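Long-range contacts in glyceraldehyde-3-phosphate dehydrogenase (Sulfolobus solfataricus, PDB 1B7G), which oxidises and phosphorylates D-glyceraldehyde 3-phosphate in glycolysis, using NADP or NAD as cofactor with a marked preference for NADP: residues T142-R146 and I303-E307; N242-I246 and M325-N329. The protein carries 1 engineered substitution. Residue numbers count along the deposited sequence, not the author numbering.

Interaction 1 of 2, residues T142-R146 and I303-E307; sequences TALLR and IVVPE
An arginine one helical turn along from a threonine lets a helix reach a neighbour with both apolar and charged groups. T142-R146 is regular helix, with R146 N bonded to T142 O at 3.0 Å, and R146 extends an m,t,t chain, its CB directed toward the partner; I303-E307 leads into the helix that carries E307. The nearest CA atoms across the two segments are those of T142 and V304, 7.2 Å apart. I303 points toward the helix in a t,t rotamer, bringing CD1 to 3.8 Å from A143 CB and CG1 to 3.9 Å from T142 CG2. CG1 also lies over one face of the R146 guanidinium, while I303 O accepts a weak hydrogen bond from R146 NH2 (2.9 Å). V304 stands sideways, its CG1 3.6 Å from T142 OG1, a hydroxyl already bonded to S138 O. P306 brings CG to 4.0 Å from R146 NH2. E307, m at chi1 and chi2, closes this buried contact with a salt bridge: OE2 lies near the guanidinium plane, 2.8 Å from R146 NH2 and 3.0 Å from R146 NE. The helix bearing R146 begins at the catalytic C139, near the I303 side chain, and V304 packs on I12, a probable NAD-binding residue; such packing between the catalytic-cysteine helix and a C-terminal helix beside the nucleotide-binding domain is characteristic of the glyceraldehyde-3-phosphate dehydrogenase fold.

Interaction 2 of 2, residues N242-I246 and M325-N329; sequences NTPRI and MRITN
R245 illustrates how a tight turn can launch a long side chain toward a helix. It occupies the third position of a type II turn from T243 to I246, closed by I246 N to T243 O at 3.1 Å, and its positive phi (97°, psi 0°) follows the phi/psi of -53°/136° at P244. From there the chain extends (m,t,t, chi4 near 180°): CB points sideways, yet the guanidinium arrives at helix 321-331. N329, the second main participant, faces it from that helix with chi1 m and chi2 near -11°. Its OD1 lies near the guanidinium plane and accepts two hydrogen bonds, from R245 NE and R245 NH2, each at 3.0 Å. The same R245 NH2 lies 3.4 Å from T328 CG2 and 3.8 Å from M325 CG, and it also forms a salt bridge to D310. P244 adds a smaller, partly exposed patch, its CB 3.5 Å from N329 ND2; the nearest CA atoms, those of P244 and N329, are 7.5 Å apart. Far from the annotated sites, the contact holds the last helix against a proline-containing type II turn, the connection between helix 233-241 and edge strand 246-249 of the mixed sheet.

In the fold
A general lesson is that neighbouring contacts can share their charges. Interaction 1 lies deep in the chain, about 5 Å between its centre and the chain's, and combines apolar packing with a salt bridge; in interaction 2, about 14 Å out and partly exposed, the bonds across go to a neutral amide, while the charge of R245 is met outside those two segments, by D310 and E307. They join different pairs of elements, though helices 304-315 and 321-331 are consecutive and the four segments alternate along the sequence. Their charged link is E307, whose OE2 lies 3.0 Å from R245 NH1; R146 NH1 probably donates to R245 O, also at 3.0 Å, and P306 CB packs on T328 CG2 at 3.5 Å.

Interaction 1 of 2, residues T142-R146 and I303-E307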
ATOM      1  N   THR A 142     -10.369  -0.648  20.527  1.00 23.38           N
ATOM      2  CA  THR A 142     -11.508  -0.881  19.628  1.00 21.17           C
ATOM      3  C   THR A 142     -11.622  -2.320  19.202  1.00 22.86           C
ATOM      4  O   THR A 142     -12.718  -2.889  19.142  1.00 22.46           O
ATOM      5  CB  THR A 142     -11.434   0.024  18.393  1.00 20.54           C
ATOM      6  OG1 THR A 142     -11.492   1.410  18.775  1.00 22.83           O
ATOM      7  CG2 THR A 142     -12.591  -0.239  17.431  1.00 23.92           C
ATOM      8  N   ALA A 143     -10.481  -2.947  18.805  1.00 21.83           N
ATOM      9  CA  ALA A 143     -10.544  -4.311  18.307  1.00 26.37           C
ATOM     10  C   ALA A 143     -10.984  -5.259  19.437  1.00 18.54           C
ATOM     11  O   ALA A 143     -11.788  -6.138  19.186  1.00 21.24           O
ATOM     12  CB  ALA A 143      -9.177  -4.721  17.738  1.00 22.26           C
ATOM     13  N   LEU A 144     -10.541  -4.985  20.654  1.00 18.71           N
ATOM     14  CA  LEU A 144     -10.965  -5.837  21.796  1.00 27.22           C
ATOM     15  C   LEU A 144     -12.481  -5.673  22.062  1.00 26.63           C
ATOM     16  O   LEU A 144     -13.184  -6.646  22.273  1.00 20.11           O
ATOM     17  CB  LEU A 144     -10.162  -5.431  23.013  1.00 26.19           C
ATOM     18  CG  LEU A 144      -8.727  -5.960  23.222  1.00 22.71           C
ATOM     19  CD1 LEU A 144      -8.010  -5.034  24.185  1.00 25.09           C
ATOM     20  CD2 LEU A 144      -8.755  -7.383  23.776  1.00 24.03           C
ATOM     21  N   LEU A 145     -13.001  -4.441  22.038  1.00 23.37           N
ATOM     22  CA  LEU A 145     -14.421  -4.192  22.241  1.00 28.50           C
ATOM     23  C   LEU A 145     -15.311  -4.797  21.174  1.00 27.83           C
ATOM     24  O   LEU A 145     -16.311  -5.436  21.535  1.00 23.41           O
ATOM     25  CB  LEU A 145     -14.712  -2.682  22.360  1.00 17.79           C
ATOM     26  CG  LEU A 145     -14.164  -2.111  23.683  1.00 28.52           C
ATOM     27  CD1 LEU A 145     -14.161  -0.594  23.650  1.00 27.13           C
ATOM     28  CD2 LEU A 145     -14.977  -2.710  24.831  1.00 21.49           C
ATOM     29  N   ARG A 146     -14.948  -4.708  19.896  1.00 27.89           N
ATOM     30  CA  ARG A 146     -15.765  -5.314  18.862  1.00 25.08           C
ATOM     31  C   ARG A 146     -15.840  -6.834  19.089  1.00 30.01           C
ATOM     32  O   ARG A 146     -16.868  -7.419  18.826  1.00 25.41           O
ATOM     33  CB  ARG A 146     -15.283  -5.082  17.441  1.00 21.39           C
ATOM     34  CG  ARG A 146     -15.213  -3.572  17.073  1.00 20.00           C
ATOM     35  CD  ARG A 146     -14.941  -3.579  15.539  1.00 17.79           C
ATOM     36  NE  ARG A 146     -14.833  -2.191  15.069  1.00 21.84           N
ATOM     37  CZ  ARG A 146     -14.079  -1.843  14.020  1.00 19.80           C
ATOM     38  NH1 ARG A 146     -13.447  -2.777  13.304  1.00 20.43           N
ATOM     39  NH2 ARG A 146     -14.032  -0.562  13.698  1.00 17.91           N
ATOM     40  N   ILE A 303      -8.704   1.115  11.591  1.00 21.47           N
ATOM     41  CA  ILE A 303      -9.780   0.557  12.388  1.00 22.66           C
ATOM     42  C   ILE A 303     -10.705   1.576  13.028  1.00 19.55           C
ATOM     43  O   ILE A 303     -11.930   1.353  12.976  1.00 25.17           O
ATOM     44  CB  ILE A 303      -9.269  -0.448  13.454  1.00 18.15           C
ATOM     45  CG1 ILE A 303     -10.486  -0.986  14.231  1.00 20.27           C
ATOM     46  CG2 ILE A 303      -8.220   0.236  14.350  1.00 17.74           C
ATOM     47  CD1 ILE A 303     -10.173  -2.272  15.029  1.00 24.87           C
ATOM     48  N   VAL A 304     -10.221   2.736  13.460  1.00 21.99           N
ATOM     49  CA  VAL A 304     -11.100   3.691  14.118  1.00 26.59           C
ATOM     50  C   VAL A 304     -11.837   4.627  13.161  1.00 28.27           C
ATOM     51  O   VAL A 304     -12.669   5.420  13.643  1.00 21.82           O
ATOM     52  CB  VAL A 304     -10.462   4.503  15.242  1.00 26.28           C
ATOM     53  CG1 VAL A 304      -9.964   3.589  16.364  1.00 28.98           C
ATOM     54  CG2 VAL A 304      -9.353   5.443  14.804  1.00 23.90           C
ATOM     55  N   VAL A 305     -11.548   4.604  11.888  1.00 23.38           N
ATOM     56  CA  VAL A 305     -12.242   5.487  10.935  1.00 25.29           C
ATOM     57  C   VAL A 305     -13.742   5.358  10.961  1.00 22.46           C
ATOM     58  O   VAL A 305     -14.391   6.375  11.282  1.00 28.52           O
ATOM     59  CB  VAL A 305     -11.613   5.312   9.536  1.00 26.24           C
ATOM     60  CG1 VAL A 305     -12.330   6.109   8.452  1.00 25.50           C
ATOM     61  CG2 VAL A 305     -10.157   5.804   9.665  1.00 19.09           C
ATOM     62  N   PRO A 306     -14.368   4.207  10.753  1.00 22.99           N
ATOM     63  CA  PRO A 306     -15.797   4.043  10.832  1.00 26.44           C
ATOM     64  C   PRO A 306     -16.348   4.396  12.200  1.00 30.71           C
ATOM     65  O   PRO A 306     -17.423   5.043  12.293  1.00 24.75           O
ATOM     66  CB  PRO A 306     -16.090   2.629  10.385  1.00 19.99           C
ATOM     67  CG  PRO A 306     -14.795   1.902  10.639  1.00 28.98           C
ATOM     68  CD  PRO A 306     -13.689   2.909  10.475  1.00 25.67           C
ATOM     69  N   GLU A 307     -15.624   4.141  13.291  1.00 27.10           N
ATOM     70  CA  GLU A 307     -16.005   4.497  14.627  1.00 27.34           C
ATOM     71  C   GLU A 307     -16.164   6.006  14.800  1.00 24.87           C
ATOM     72  O   GLU A 307     -17.114   6.474  15.432  1.00 24.63           O
ATOM     73  CB  GLU A 307     -14.968   3.991  15.686  1.00 26.67           C
ATOM     74  CG  GLU A 307     -14.716   2.490  15.591  1.00 28.45           C
ATOM     75  CD  GLU A 307     -15.954   1.641  15.763  1.00 26.51           C
ATOM     76  OE1 GLU A 307     -16.858   2.112  16.483  1.00 23.44           O
ATOM     77  OE2 GLU A 307     -16.103   0.558  15.139  1.00 22.11           O
TER

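Interaction 2 of 2, residues N242-I246 and M325-N329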
ATOM      1  N   ASN A 242     -20.523 -13.274  10.807  1.00 33.04           N
ATOM      2  CA  ASN A 242     -21.662 -12.469  10.380  1.00 32.63           C
ATOM      3  C   ASN A 242     -21.760 -11.134  11.068  1.00 32.97           C
ATOM      4  O   ASN A 242     -22.844 -10.655  11.456  1.00 30.15           O
ATOM      5  CB  ASN A 242     -22.940 -13.293  10.709  1.00 34.12           C
ATOM      6  CG  ASN A 242     -23.092 -14.391   9.672  1.00 49.77           C
ATOM      7  OD1 ASN A 242     -23.436 -14.038   8.541  1.00 55.02           O
ATOM      8  ND2 ASN A 242     -22.765 -15.637  10.022  1.00 48.58           N
ATOM      9  N   THR A 243     -20.624 -10.469  11.262  1.00 27.52           N
ATOM     10  CA  THR A 243     -20.645  -9.169  11.953  1.00 25.32           C
ATOM     11  C   THR A 243     -19.781  -8.189  11.204  1.00 25.07           C
ATOM     12  O   THR A 243     -18.521  -8.324  11.170  1.00 23.82           O
ATOM     13  CB  THR A 243     -20.113  -9.304  13.399  1.00 30.36           C
ATOM     14  OG1 THR A 243     -20.800 -10.325  14.108  1.00 27.50           O
ATOM     15  CG2 THR A 243     -20.154  -8.010  14.174  1.00 22.52           C
ATOM     16  N   PRO A 244     -20.346  -7.167  10.597  1.00 30.82           N
ATOM     17  CA  PRO A 244     -19.555  -6.100  10.033  1.00 27.90           C
ATOM     18  C   PRO A 244     -18.569  -5.499  11.034  1.00 22.05           C
ATOM     19  O   PRO A 244     -18.927  -5.066  12.088  1.00 27.55           O
ATOM     20  CB  PRO A 244     -20.574  -5.069   9.578  1.00 28.01           C
ATOM     21  CG  PRO A 244     -21.832  -5.850   9.380  1.00 25.72           C
ATOM     22  CD  PRO A 244     -21.795  -6.907  10.467  1.00 28.72           C
ATOM     23  N   ARG A 245     -17.337  -5.306  10.507  1.00 21.96           N
ATOM     24  CA  ARG A 245     -16.254  -4.726  11.266  1.00 23.60           C
ATOM     25  C   ARG A 245     -15.324  -5.809  11.870  1.00 17.77           C
ATOM     26  O   ARG A 245     -14.299  -5.516  12.432  1.00 22.15           O
ATOM     27  CB  ARG A 245     -16.652  -3.641  12.238  1.00 25.89           C
ATOM     28  CG  ARG A 245     -17.096  -2.380  11.509  1.00 28.18           C
ATOM     29  CD  ARG A 245     -17.428  -1.215  12.432  1.00 25.38           C
ATOM     30  NE  ARG A 245     -18.382  -0.341  11.692  1.00 24.89           N
ATOM     31  CZ  ARG A 245     -18.833   0.799  12.181  1.00 32.70           C
ATOM     32  NH1 ARG A 245     -18.403   1.254  13.346  1.00 25.54           N
ATOM     33  NH2 ARG A 245     -19.717   1.501  11.466  1.00 31.59           N
ATOM     34  N   ILE A 246     -15.709  -7.028  11.570  1.00 23.60           N
ATOM     35  CA  ILE A 246     -14.958  -8.227  11.922  1.00 25.46           C
ATOM     36  C   ILE A 246     -14.889  -9.080  10.663  1.00 26.64           C
ATOM     37  O   ILE A 246     -15.927  -9.329  10.028  1.00 27.41           O
ATOM     38  CB  ILE A 246     -15.570  -9.052  13.050  1.00 22.92           C
ATOM     39  CG1 ILE A 246     -15.524  -8.311  14.392  1.00 20.76           C
ATOM     40  CG2 ILE A 246     -14.843 -10.404  13.200  1.00 18.45           C
ATOM     41  CD1 ILE A 246     -16.299  -9.013  15.521  1.00 20.16           C
ATOM     42  N   MET A 325     -24.684   2.869  11.650  1.00 31.21           N
ATOM     43  CA  MET A 325     -23.697   1.833  11.257  1.00 30.40           C
ATOM     44  C   MET A 325     -23.969   1.335   9.858  1.00 31.91           C
ATOM     45  O   MET A 325     -23.030   1.055   9.098  1.00 25.52           O
ATOM     46  CB  MET A 325     -23.618   0.760  12.304  1.00 22.98           C
ATOM     47  CG  MET A 325     -22.873   1.192  13.596  1.00 26.95           C
ATOM     48  SD  MET A 325     -22.626  -0.293  14.612  1.00 22.86           S
ATOM     49  CE  MET A 325     -24.303  -0.773  14.958  1.00 33.37           C
ATOM     50  N   ARG A 326     -25.245   1.269   9.429  1.00 29.13           N
ATOM     51  CA  ARG A 326     -25.498   0.806   8.065  1.00 30.75           C
ATOM     52  C   ARG A 326     -24.940   1.782   7.041  1.00 28.87           C
ATOM     53  O   ARG A 326     -24.301   1.343   6.075  1.00 27.77           O
ATOM     54  CB  ARG A 326     -26.967   0.445   7.837  1.00 33.36           C
ATOM     55  CG  ARG A 326     -27.370   0.412   6.375  1.00 36.20           C
ATOM     56  CD  ARG A 326     -28.882   0.369   6.167  1.00 41.58           C
ATOM     57  NE  ARG A 326     -29.498  -0.493   7.164  1.00 51.24           N
ATOM     58  CZ  ARG A 326     -30.255  -0.108   8.188  1.00 58.24           C
ATOM     59  NH1 ARG A 326     -30.579   1.166   8.377  1.00 43.53           N
ATOM     60  NH2 ARG A 326     -30.694  -1.042   9.038  1.00 46.29           N
ATOM     61  N   ILE A 327     -25.076   3.085   7.235  1.00 30.53           N
ATOM     62  CA  ILE A 327     -24.575   4.064   6.264  1.00 30.79           C
ATOM     63  C   ILE A 327     -23.046   4.109   6.290  1.00 29.02           C
ATOM     64  O   ILE A 327     -22.389   4.139   5.260  1.00 27.58           O
ATOM     65  CB  ILE A 327     -25.183   5.446   6.499  1.00 28.62           C
ATOM     66  CG1 ILE A 327     -26.700   5.356   6.113  1.00 31.08           C
ATOM     67  CG2 ILE A 327     -24.519   6.526   5.707  1.00 28.72           C
ATOM     68  CD1 ILE A 327     -27.538   6.426   6.772  1.00 28.64           C
ATOM     69  N   THR A 328     -22.503   4.136   7.502  1.00 28.52           N
ATOM     70  CA  THR A 328     -21.041   4.111   7.662  1.00 25.89           C
ATOM     71  C   THR A 328     -20.500   2.879   6.953  1.00 23.56           C
ATOM     72  O   THR A 328     -19.667   3.038   6.073  1.00 26.42           O
ATOM     73  CB  THR A 328     -20.675   4.087   9.126  1.00 25.52           C
ATOM     74  OG1 THR A 328     -21.193   5.293   9.722  1.00 26.12           O
ATOM     75  CG2 THR A 328     -19.142   4.046   9.325  1.00 23.28           C
ATOM     76  N   ASN A 329     -21.051   1.706   7.238  1.00 23.08           N
ATOM     77  CA  ASN A 329     -20.625   0.474   6.636  1.00 24.93           C
ATOM     78  C   ASN A 329     -20.710   0.425   5.122  1.00 32.93           C
ATOM     79  O   ASN A 329     -19.728   0.047   4.454  1.00 25.33           O
ATOM     80  CB  ASN A 329     -21.335  -0.734   7.255  1.00 24.56           C
ATOM     81  CG  ASN A 329     -20.812  -0.959   8.688  1.00 29.37           C
ATOM     82  OD1 ASN A 329     -19.831  -0.370   9.120  1.00 25.65           O
ATOM     83  ND2 ASN A 329     -21.547  -1.758   9.427  1.00 18.61           N
TER